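Local coordinates for protein fusolin (Unidentified entomopoxvirus, PDB 4YN2) that forms the crystalline spindles of an entomopoxvirus, which enhance virulence, and probably acts on chitin through a domain related to lytic polysaccharide mono-oxygenases, at residues E148-K153 / V163-L168; A206-R211 / V226-D231; P131-F136 / R194-I199. All coordinates share one frame; numbering follows the deposited sequence.

Contact 1. Residues E148-K153 / V163-L168; sequences EVYITK and VVWGNL. With NAG (2-acetamido-2-deoxy-beta-D-glucopyranose), chain B.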
loop_
_atom_site.group_PDB
_atom_site.type_symbol
_atom_site.label_atom_id
_atom_site.label_comp_id
_atom_site.label_asym_id
_atom_site.label_seq_id
_atom_site.Cartn_x
_atom_site.Cartn_y
_atom_site.Cartn_z
ATOM N N GLU A 148 10.546 -11.847 1.561
ATOM C CA GLU A 148 11.130 -10.715 2.254
ATOM C C GLU A 148 10.055 -9.689 2.387
ATOM O O GLU A 148 9.280 -9.500 1.443
ATOM C CB GLU A 148 12.338 -10.123 1.522
ATOM C CG GLU A 148 13.532 -11.054 1.429
ATOM C CD GLU A 148 14.632 -10.530 0.534
ATOM O OE1 GLU A 148 14.391 -9.546 -0.200
ATOM O OE2 GLU A 148 15.744 -11.101 0.564
ATOM N N VAL A 149 9.978 -9.034 3.542
ATOM C CA VAL A 149 9.049 -7.940 3.758
ATOM C C VAL A 149 9.858 -6.748 4.191
ATOM O O VAL A 149 10.690 -6.863 5.094
ATOM C CB VAL A 149 7.923 -8.244 4.771
ATOM C CG1 VAL A 149 6.900 -7.117 4.785
ATOM C CG2 VAL A 149 7.241 -9.568 4.449
ATOM N N TYR A 150 9.633 -5.615 3.526
ATOM C CA TYR A 150 10.243 -4.338 3.861
ATOM C C TYR A 150 9.155 -3.411 4.261
ATOM O O TYR A 150 8.013 -3.626 3.876
ATOM C CB TYR A 150 11.020 -3.720 2.685
ATOM C CG TYR A 150 12.076 -4.604 2.074
ATOM C CD1 TYR A 150 11.731 -5.659 1.236
ATOM C CD2 TYR A 150 13.427 -4.391 2.333
ATOM C CE1 TYR A 150 12.701 -6.479 0.668
ATOM C CE2 TYR A 150 14.407 -5.226 1.789
ATOM C CZ TYR A 150 14.035 -6.279 0.969
ATOM O OH TYR A 150 14.995 -7.097 0.431
ATOM N N ILE A 151 9.492 -2.376 5.005
ATOM C CA ILE A 151 8.560 -1.328 5.369
ATOM C C ILE A 151 9.244 -0.011 5.089
ATOM O O ILE A 151 10.458 0.119 5.273
ATOM C CB ILE A 151 8.033 -1.417 6.832
ATOM C CG1 ILE A 151 6.883 -0.413 7.052
ATOM C CG2 ILE A 151 9.159 -1.216 7.870
ATOM C CD1 ILE A 151 6.091 -0.625 8.327
ATOM N N THR A 152 8.468 0.976 4.676
ATOM C CA THR A 152 9.012 2.291 4.462
ATOM C C THR A 152 9.552 2.851 5.777
ATOM O O THR A 152 9.031 2.551 6.853
ATOM C CB THR A 152 7.966 3.216 3.875
ATOM O OG1 THR A 152 6.718 2.986 4.529
ATOM C CG2 THR A 152 7.825 3.052 2.367
ATOM N N LYS A 153 10.566 3.689 5.679
ATOM C CA LYS A 153 11.162 4.348 6.845
ATOM C C LYS A 153 10.128 5.272 7.520
ATOM O O LYS A 153 9.156 5.684 6.877
ATOM C CB LYS A 153 12.441 5.114 6.460
ATOM C CG LYS A 153 13.600 4.164 6.215
ATOM C CD LYS A 153 14.888 4.874 5.867
ATOM C CE LYS A 153 16.004 3.927 5.459
ATOM N NZ LYS A 153 16.592 3.216 6.621
ATOM N N VAL A 163 8.411 4.898 -3.364
ATOM C CA VAL A 163 8.964 3.796 -2.592
ATOM C C VAL A 163 10.219 3.395 -3.335
ATOM O O VAL A 163 10.141 3.021 -4.504
ATOM C CB VAL A 163 7.968 2.624 -2.441
ATOM C CG1 VAL A 163 8.644 1.407 -1.811
ATOM C CG2 VAL A 163 6.745 3.040 -1.626
ATOM N N VAL A 164 11.365 3.482 -2.676
ATOM C CA VAL A 164 12.664 3.184 -3.270
ATOM C C VAL A 164 13.457 2.364 -2.283
ATOM O O VAL A 164 13.143 2.389 -1.101
ATOM C CB VAL A 164 13.413 4.486 -3.686
ATOM C CG1 VAL A 164 12.638 5.239 -4.751
ATOM C CG2 VAL A 164 13.688 5.407 -2.499
ATOM N N TRP A 165 14.503 1.677 -2.731
ATOM C CA TRP A 165 15.297 0.861 -1.819
ATOM C C TRP A 165 15.909 1.697 -0.688
ATOM O O TRP A 165 15.959 1.224 0.458
ATOM C CB TRP A 165 16.389 0.097 -2.570
ATOM C CG TRP A 165 15.839 -0.974 -3.461
ATOM C CD1 TRP A 165 15.769 -0.957 -4.821
ATOM C CD2 TRP A 165 15.160 -2.158 -3.038
ATOM N NE1 TRP A 165 15.173 -2.110 -5.276
ATOM C CE2 TRP A 165 14.752 -2.847 -4.200
ATOM C CE3 TRP A 165 14.816 -2.687 -1.788
ATOM C CZ2 TRP A 165 14.094 -4.078 -4.145
ATOM C CZ3 TRP A 165 14.168 -3.907 -1.739
ATOM C CH2 TRP A 165 13.802 -4.582 -2.906
ATOM N N GLY A 166 16.232 2.959 -0.993
ATOM C CA GLY A 166 16.800 3.894 -0.035
ATOM C C GLY A 166 15.891 4.303 1.103
ATOM O O GLY A 166 16.395 4.800 2.111
ATOM N N ASN A 167 14.550 4.142 0.968
ATOM C CA ASN A 167 13.643 4.498 2.061
ATOM C C ASN A 167 12.863 3.270 2.545
ATOM O O ASN A 167 11.829 3.420 3.201
ATOM C CB ASN A 167 12.724 5.677 1.709
ATOM C CG ASN A 167 11.776 5.472 0.560
ATOM O OD1 ASN A 167 11.562 4.368 0.074
ATOM N ND2 ASN A 167 11.194 6.544 0.091
ATOM N N LEU A 168 13.417 2.067 2.314
ATOM C CA LEU A 168 12.854 0.804 2.774
ATOM C C LEU A 168 13.780 0.144 3.781
ATOM O O LEU A 168 14.989 0.154 3.590
ATOM C CB LEU A 168 12.636 -0.166 1.600
ATOM C CG LEU A 168 11.427 0.064 0.708
ATOM C CD1 LEU A 168 11.434 -0.945 -0.422
ATOM C CD2 LEU A 168 10.123 0.018 1.506
HETATM C C1 NAG B . 17.185 -13.532 3.090
HETATM C C2 NAG B . 18.364 -12.671 2.642
HETATM C C3 NAG B . 19.091 -13.402 1.514
HETATM C C4 NAG B . 19.467 -14.817 1.946
HETATM C C5 NAG B . 18.254 -15.563 2.494
HETATM C C6 NAG B . 18.585 -16.930 3.056
HETATM C C7 NAG B . 18.431 -10.204 2.619
HETATM C C8 NAG B . 17.767 -8.965 2.106
HETATM N N2 NAG B . 17.913 -11.366 2.190
HETATM O O3 NAG B . 20.269 -12.663 1.223
HETATM O O4 NAG B . 19.966 -15.554 0.839
HETATM O O5 NAG B . 17.667 -14.793 3.550
HETATM O O6 NAG B . 19.650 -16.892 3.988
HETATM O O7 NAG B . 19.403 -10.157 3.365
#
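Trp165 turns the edge of its indole onto one face of Tyr150, a T-shaped pair with planes at 76° and centroids of the phenol and the six-membered indole ring 5.1 Å apart. The touching atom is Trp165 CZ3, which sits 3.6 Å from Tyr150 CZ and is displaced from the ring centre toward its rim. The indole has two further ties: Trp165 NE1 bonds to the carbonyl of Val87, and Tyr209 adds a second edge-to-face pair.

Aliphatic packing continues beside the rings. Leu168 CD2 reaches Tyr150 CB at 4.0 Å and Thr152 CG2 at 3.9 Å. With chi1 at 41°, Thr152 holds CG2 anti to its carbonyl carbon, where it also meets Val163, while OG1 bonds to the backbone N of Val207.

Between the backbones, Thr152 and Leu168 form a non-hydrogen-bonded antiparallel pair, and just beyond it Lys153 N donates to Asn167 O at 2.8 Å. The same oxygen receives a CA-H contact from Thr152. The methylenes of Lys153 lie along Asn167 and approach Gly166 O, and NZ continues to a salt bridge with Asp169. Within 163-168 the turn is braced by a nearly straight bond (171°) from Val164 N to Asn167 OD1.

A polar chain leads from the aromatic pair to the sugar. Tyr150 OH donates to Glu148 OE1 at 2.6 Å, from above the carboxylate plane, and Arg211 forms a salt bridge with the same oxygen. In the N-acetylglucosamine, NAG N2 donates its N-H to Glu148 OE2 at 2.7 Å, nearly straight.

Donors on both oxygens, among them the cationic Arg211, would be consistent with an ionised Glu148. Trp165 thus backs the tyrosine that, with Arg211, orients Glu148 toward the sugar, which is probably N-linked to Asn173 of the glycan pocket.

Contact 2. Residues A206-R211 / V226-D231; sequences AVLYVR and VDINFD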
loop_
_atom_site.group_PDB
_atom_site.type_symbol
_atom_site.label_atom_id
_atom_site.label_comp_id
_atom_site.label_asym_id
_atom_site.label_seq_id
_atom_site.Cartn_x
_atom_site.Cartn_y
_atom_site.Cartn_z
ATOM N N ALA A 206 1.978 4.031 5.779
ATOM C CA ALA A 206 3.216 3.393 5.358
ATOM C C ALA A 206 2.956 2.439 4.216
ATOM O O ALA A 206 1.807 2.171 3.862
ATOM C CB ALA A 206 3.822 2.637 6.536
ATOM N N VAL A 207 4.032 1.894 3.667
ATOM C CA VAL A 207 3.959 0.898 2.616
ATOM C C VAL A 207 4.793 -0.298 3.005
ATOM O O VAL A 207 5.973 -0.136 3.311
ATOM C CB VAL A 207 4.430 1.445 1.238
ATOM C CG1 VAL A 207 4.443 0.337 0.178
ATOM C CG2 VAL A 207 3.561 2.601 0.781
ATOM N N LEU A 208 4.212 -1.502 2.932
ATOM C CA LEU A 208 4.969 -2.744 3.059
ATOM C C LEU A 208 5.337 -3.166 1.662
ATOM O O LEU A 208 4.506 -3.056 0.759
ATOM C CB LEU A 208 4.188 -3.862 3.738
ATOM C CG LEU A 208 3.678 -3.616 5.129
ATOM C CD1 LEU A 208 2.736 -4.735 5.527
ATOM C CD2 LEU A 208 4.824 -3.501 6.119
ATOM N N TYR A 209 6.576 -3.570 1.448
ATOM C CA TYR A 209 7.033 -4.062 0.157
ATOM C C TYR A 209 7.315 -5.523 0.357
ATOM O O TYR A 209 8.209 -5.868 1.131
ATOM C CB TYR A 209 8.260 -3.301 -0.329
ATOM C CG TYR A 209 8.620 -3.550 -1.779
ATOM C CD1 TYR A 209 7.685 -3.358 -2.788
ATOM C CD2 TYR A 209 9.935 -3.796 -2.155
ATOM C CE1 TYR A 209 8.033 -3.449 -4.124
ATOM C CE2 TYR A 209 10.296 -3.890 -3.496
ATOM C CZ TYR A 209 9.340 -3.725 -4.478
ATOM O OH TYR A 209 9.712 -3.811 -5.796
ATOM N N VAL A 210 6.490 -6.378 -0.238
ATOM C CA VAL A 210 6.591 -7.827 -0.088
ATOM C C VAL A 210 7.208 -8.399 -1.335
ATOM O O VAL A 210 6.730 -8.139 -2.436
ATOM C CB VAL A 210 5.208 -8.473 0.200
ATOM C CG1 VAL A 210 5.346 -9.978 0.398
ATOM C CG2 VAL A 210 4.535 -7.830 1.412
ATOM N N ARG A 211 8.248 -9.189 -1.164
ATOM C CA ARG A 211 8.963 -9.830 -2.251
ATOM C C ARG A 211 8.887 -11.329 -2.084
ATOM O O ARG A 211 9.321 -11.841 -1.056
ATOM C CB ARG A 211 10.413 -9.372 -2.263
ATOM C CG ARG A 211 11.286 -10.046 -3.303
ATOM C CD ARG A 211 12.729 -9.673 -3.078
ATOM N NE ARG A 211 13.587 -10.297 -4.076
ATOM C CZ ARG A 211 14.885 -10.537 -3.941
ATOM N NH1 ARG A 211 15.520 -10.199 -2.826
ATOM N NH2 ARG A 211 15.564 -11.114 -4.926
ATOM N N VAL A 226 2.047 -2.724 -0.499
ATOM C CA VAL A 226 0.874 -2.911 0.340
ATOM C C VAL A 226 0.725 -1.660 1.179
ATOM O O VAL A 226 1.592 -1.377 2.019
ATOM C CB VAL A 226 1.010 -4.182 1.207
ATOM C CG1 VAL A 226 -0.198 -4.371 2.121
ATOM C CG2 VAL A 226 1.227 -5.426 0.352
ATOM N N ASP A 227 -0.361 -0.913 0.968
ATOM C CA ASP A 227 -0.601 0.319 1.708
ATOM C C ASP A 227 -1.236 0.018 3.064
ATOM O O ASP A 227 -2.242 -0.687 3.130
ATOM C CB ASP A 227 -1.490 1.252 0.887
ATOM C CG ASP A 227 -0.815 1.690 -0.394
ATOM O OD1 ASP A 227 0.236 2.359 -0.309
ATOM O OD2 ASP A 227 -1.286 1.295 -1.480
ATOM N N ILE A 228 -0.621 0.517 4.149
ATOM C CA ILE A 228 -1.119 0.293 5.507
ATOM C C ILE A 228 -1.104 1.575 6.332
ATOM O O ILE A 228 -0.325 2.496 6.073
ATOM C CB ILE A 228 -0.328 -0.829 6.236
ATOM C CG1 ILE A 228 1.165 -0.458 6.454
ATOM C CG2 ILE A 228 -0.468 -2.149 5.493
ATOM C CD1 ILE A 228 1.878 -1.304 7.489
ATOM N N ASN A 229 -1.990 1.625 7.321
ATOM C CA ASN A 229 -2.040 2.705 8.294
ATOM C C ASN A 229 -2.444 2.100 9.630
ATOM O O ASN A 229 -2.894 0.956 9.680
ATOM C CB ASN A 229 -2.975 3.848 7.872
ATOM C CG ASN A 229 -2.606 5.195 8.456
ATOM O OD1 ASN A 229 -1.769 5.312 9.362
ATOM N ND2 ASN A 229 -3.251 6.244 7.980
ATOM N N PHE A 230 -2.228 2.842 10.704
ATOM C CA PHE A 230 -2.483 2.389 12.059
ATOM C C PHE A 230 -3.527 3.263 12.738
ATOM O O PHE A 230 -3.441 4.488 12.671
ATOM C CB PHE A 230 -1.175 2.422 12.834
ATOM C CG PHE A 230 -0.107 1.571 12.190
ATOM C CD1 PHE A 230 0.030 0.232 12.526
ATOM C CD2 PHE A 230 0.659 2.067 11.147
ATOM C CE1 PHE A 230 0.993 -0.563 11.905
ATOM C CE2 PHE A 230 1.604 1.260 10.509
ATOM C CZ PHE A 230 1.769 -0.041 10.901
ATOM N N ASP A 231 -4.522 2.630 13.364
ATOM C CA ASP A 231 -5.589 3.314 14.086
ATOM C C ASP A 231 -5.248 3.308 15.571
ATOM O O ASP A 231 -5.311 2.259 16.214
ATOM C CB ASP A 231 -6.950 2.625 13.839
ATOM C CG ASP A 231 -8.156 3.544 13.875
ATOM O OD1 ASP A 231 -8.046 4.644 14.453
ATOM O OD2 ASP A 231 -9.234 3.129 13.399
HETATM O O HOH W 1 0.694 3.627 1.940
#
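Ala206 O is gripped twice, by the backbone N of Ile228 at 3.0 Å, in a nearly straight N-H...O bond (177°), and by a water that donates to it at 2.7 Å. The same water donates to Asp227 OD1 at 2.6 Å, tying the aspartate to the opposite strand. Asp227 OD1 also forms a salt bridge with Arg10 and lies 3.5 Å from Val207 CG2, the two side chains running alongside each other in their non-hydrogen-bonded pair.

The hydrogen-bonded pairs flank this one. Ala206 N returns a bond to Ile228 O at 2.8 Å, and Leu208 exchanges bonds in both directions with Val226, its N meeting Val226 O at 2.8 Å. That oxygen takes a CA-H contact from Val207 as well.

On the face bearing Ala206, Leu208, Val226 and Ile228 the chemistry is wholly apolar. Ile228 holds CG1 between its backbone N and carbonyl carbon (chi1 64°), and CD1 at its end reaches Leu208 CG at 3.8 Å; the two side chains cross at about a right angle. Leu208 and Val226 meet through their CB atoms, and Ile199 of strand 191-200 covers both Leu208 and Ile228.

One face of the hairpin is thus hydrocarbon throughout these pairs, while the other sets the carboxylate of Asp227 beside Val207; its buried charge is probably stabilised by Arg10 and the bridging water.

Contact 3. Residues P131-F136 / R194-I199; sequences PLELEF and RFTVPI. With EDO (1,2-ethanediol), chain D.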
loop_
_atom_site.group_PDB
_atom_site.type_symbol
_atom_site.label_atom_id
_atom_site.label_comp_id
_atom_site.label_asym_id
_atom_site.label_seq_id
_atom_site.Cartn_x
_atom_site.Cartn_y
_atom_site.Cartn_z
ATOM N N PRO A 131 2.143 -7.891 15.583
ATOM C CA PRO A 131 2.299 -9.150 14.853
ATOM C C PRO A 131 1.096 -9.294 13.944
ATOM O O PRO A 131 -0.034 -9.295 14.427
ATOM C CB PRO A 131 2.338 -10.206 15.954
ATOM C CG PRO A 131 1.574 -9.621 17.066
ATOM C CD PRO A 131 1.696 -8.130 16.969
ATOM N N LEU A 132 1.319 -9.267 12.644
ATOM C CA LEU A 132 0.237 -9.355 11.672
ATOM C C LEU A 132 0.455 -10.561 10.832
ATOM O O LEU A 132 1.558 -10.753 10.310
ATOM C CB LEU A 132 0.196 -8.091 10.803
ATOM C CG LEU A 132 -1.077 -7.860 9.984
ATOM C CD1 LEU A 132 -2.292 -7.652 10.887
ATOM C CD2 LEU A 132 -0.910 -6.655 9.077
ATOM N N GLU A 133 -0.581 -11.386 10.676
ATOM C CA GLU A 133 -0.449 -12.547 9.817
ATOM C C GLU A 133 -0.730 -12.150 8.383
ATOM O O GLU A 133 -1.888 -11.971 7.992
ATOM C CB GLU A 133 -1.347 -13.680 10.241
ATOM C CG GLU A 133 -0.933 -14.968 9.550
ATOM C CD GLU A 133 -1.852 -16.119 9.872
ATOM O OE1 GLU A 133 -3.085 -15.906 9.885
ATOM O OE2 GLU A 133 -1.347 -17.238 10.111
ATOM N N LEU A 134 0.331 -11.992 7.613
ATOM C CA LEU A 134 0.227 -11.650 6.203
ATOM C C LEU A 134 -0.296 -12.846 5.426
ATOM O O LEU A 134 -0.008 -13.984 5.797
ATOM C CB LEU A 134 1.595 -11.209 5.633
ATOM C CG LEU A 134 1.895 -9.705 5.733
ATOM C CD1 LEU A 134 1.762 -9.212 7.132
ATOM C CD2 LEU A 134 3.274 -9.396 5.195
ATOM N N GLU A 135 -1.101 -12.601 4.388
ATOM C CA GLU A 135 -1.594 -13.668 3.509
ATOM C C GLU A 135 -1.193 -13.350 2.079
ATOM O O GLU A 135 -1.643 -12.339 1.538
ATOM C CB GLU A 135 -3.121 -13.808 3.634
ATOM C CG GLU A 135 -3.734 -14.949 2.833
ATOM C CD GLU A 135 -5.238 -14.845 2.651
ATOM O OE1 GLU A 135 -5.714 -13.764 2.240
ATOM O OE2 GLU A 135 -5.939 -15.854 2.887
ATOM N N PHE A 136 -0.323 -14.179 1.476
ATOM C CA PHE A 136 0.038 -14.056 0.069
ATOM C C PHE A 136 -0.804 -15.089 -0.661
ATOM O O PHE A 136 -0.891 -16.249 -0.226
ATOM C CB PHE A 136 1.541 -14.222 -0.189
ATOM C CG PHE A 136 1.943 -13.890 -1.603
ATOM C CD1 PHE A 136 1.816 -14.829 -2.619
ATOM C CD2 PHE A 136 2.442 -12.633 -1.926
ATOM C CE1 PHE A 136 2.178 -14.515 -3.931
ATOM C CE2 PHE A 136 2.793 -12.318 -3.242
ATOM C CZ PHE A 136 2.673 -13.266 -4.232
ATOM N N ARG A 194 0.796 -18.032 4.424
ATOM C CA ARG A 194 0.389 -17.243 5.587
ATOM C C ARG A 194 1.558 -17.124 6.526
ATOM O O ARG A 194 2.154 -18.145 6.870
ATOM C CB ARG A 194 -0.794 -17.920 6.309
ATOM C CG ARG A 194 -2.151 -17.400 5.928
ATOM C CD ARG A 194 -3.216 -17.795 6.937
ATOM N NE ARG A 194 -3.560 -19.224 6.960
ATOM C CZ ARG A 194 -3.443 -20.055 8.002
ATOM N NH1 ARG A 194 -2.902 -19.641 9.144
ATOM N NH2 ARG A 194 -3.840 -21.315 7.898
ATOM N N PHE A 195 1.898 -15.909 6.958
ATOM C CA PHE A 195 3.072 -15.752 7.805
ATOM C C PHE A 195 2.935 -14.573 8.747
ATOM O O PHE A 195 2.476 -13.500 8.353
ATOM C CB PHE A 195 4.357 -15.642 6.955
ATOM C CG PHE A 195 4.342 -14.655 5.807
ATOM C CD1 PHE A 195 3.585 -14.897 4.671
ATOM C CD2 PHE A 195 5.202 -13.569 5.795
ATOM C CE1 PHE A 195 3.600 -14.011 3.601
ATOM C CE2 PHE A 195 5.222 -12.689 4.715
ATOM C CZ PHE A 195 4.415 -12.907 3.631
ATOM N N THR A 196 3.349 -14.788 10.001
ATOM C CA THR A 196 3.252 -13.789 11.062
ATOM C C THR A 196 4.476 -12.902 11.028
ATOM O O THR A 196 5.580 -13.371 11.273
ATOM C CB THR A 196 3.053 -14.460 12.416
ATOM O OG1 THR A 196 1.866 -15.235 12.328
ATOM C CG2 THR A 196 2.885 -13.452 13.541
ATOM N N VAL A 197 4.267 -11.625 10.718
ATOM C CA VAL A 197 5.322 -10.637 10.596
ATOM C C VAL A 197 5.121 -9.559 11.651
ATOM O O VAL A 197 4.013 -9.013 11.760
ATOM C CB VAL A 197 5.327 -10.024 9.172
ATOM C CG1 VAL A 197 6.481 -9.033 9.006
ATOM C CG2 VAL A 197 5.423 -11.125 8.117
ATOM N N PRO A 198 6.186 -9.196 12.395
ATOM C CA PRO A 198 6.066 -8.077 13.333
ATOM C C PRO A 198 6.193 -6.773 12.555
ATOM O O PRO A 198 7.271 -6.430 12.086
ATOM C CB PRO A 198 7.215 -8.309 14.321
ATOM C CG PRO A 198 8.202 -9.124 13.600
ATOM C CD PRO A 198 7.563 -9.730 12.379
ATOM N N ILE A 199 5.080 -6.076 12.381
ATOM C CA ILE A 199 5.029 -4.834 11.626
ATOM C C ILE A 199 5.352 -3.661 12.560
ATOM O O ILE A 199 4.577 -3.425 13.481
ATOM C CB ILE A 199 3.638 -4.656 10.966
ATOM C CG1 ILE A 199 3.206 -5.889 10.122
ATOM C CG2 ILE A 199 3.595 -3.392 10.125
ATOM C CD1 ILE A 199 4.063 -6.240 8.987
HETATM C C1 EDO D . 1.995 -18.745 10.585
HETATM O O1 EDO D . 1.503 -17.400 10.594
HETATM C C2 EDO D . 3.449 -18.802 10.049
HETATM O O2 EDO D . 4.188 -17.647 10.456
#
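Leu134 and Phe195, a hydrogen-bonded antiparallel pair, meet face-on through their side chains. Leu134 CB stands over the centre of the phenyl ring, 3.9 Å from its centroid and 12° off the normal, a clear CH-pi contact. Phe195 reaches this place with CG between its backbone N and carbonyl carbon (chi1 49°), which folds the ring beneath its neighbour; Phe136 CB touches the ring edge. Leu134 N donates to Phe195 O at 2.7 Å. The branches of Leu134 extend the apolar patch, CD2 to Val197 CG2 at 4.0 Å and CD1 onto Ile199. Val149 of strand 145-152 packs against both Leu134 and Phe195.

Arg194, on the other face, is held by charge. Its NH1 donates to Glu133 OE2 at 3.0 Å in a salt bridge, reaching the syn side of OE2 but well out of the carboxylate plane, whereas OE2 lies close to the guanidinium plane. The two planes are 71° apart; NH2 bonds to Pro180 O. An ethanediol, probably from the crystallisation liquor, lies alongside: its O1 donates to Glu133 OE2 at 2.9 Å and accepts from Thr196 OG1 at 2.8 Å, while O2 accepts from Thr196 N.

One apolar face turned to strand 145-152 of the other sheet and one largely polar face carrying Glu133, Glu135, Arg194 and Thr196 are characteristic of a beta sandwich, here the immunoglobulin-like core of the lytic polysaccharide mono-oxygenase family.

In the fold
Contact 2 is the buried one, its centre about 5 Å from the centre of the chain, whereas contacts 1 and 3 are only partly buried. Contacts 1 and 2 share a sheet: strands 145-152 and 206-214 are neighbours, joined by backbone bonds such as Tyr150 N to Tyr209 O, while the 163-168 loop lies against strand 206-214. Contact 3 belongs to the other sheet, and its apolar face meets both: Ile199 packs on Ile151 and Phe230, and Leu134 on Val210. Chemistry follows place. Contact 2 relies on regular strand bonding, contact 3 adds a charged outer face, and contact 1, a loop against a strand, uses aromatic packing beside the glycan.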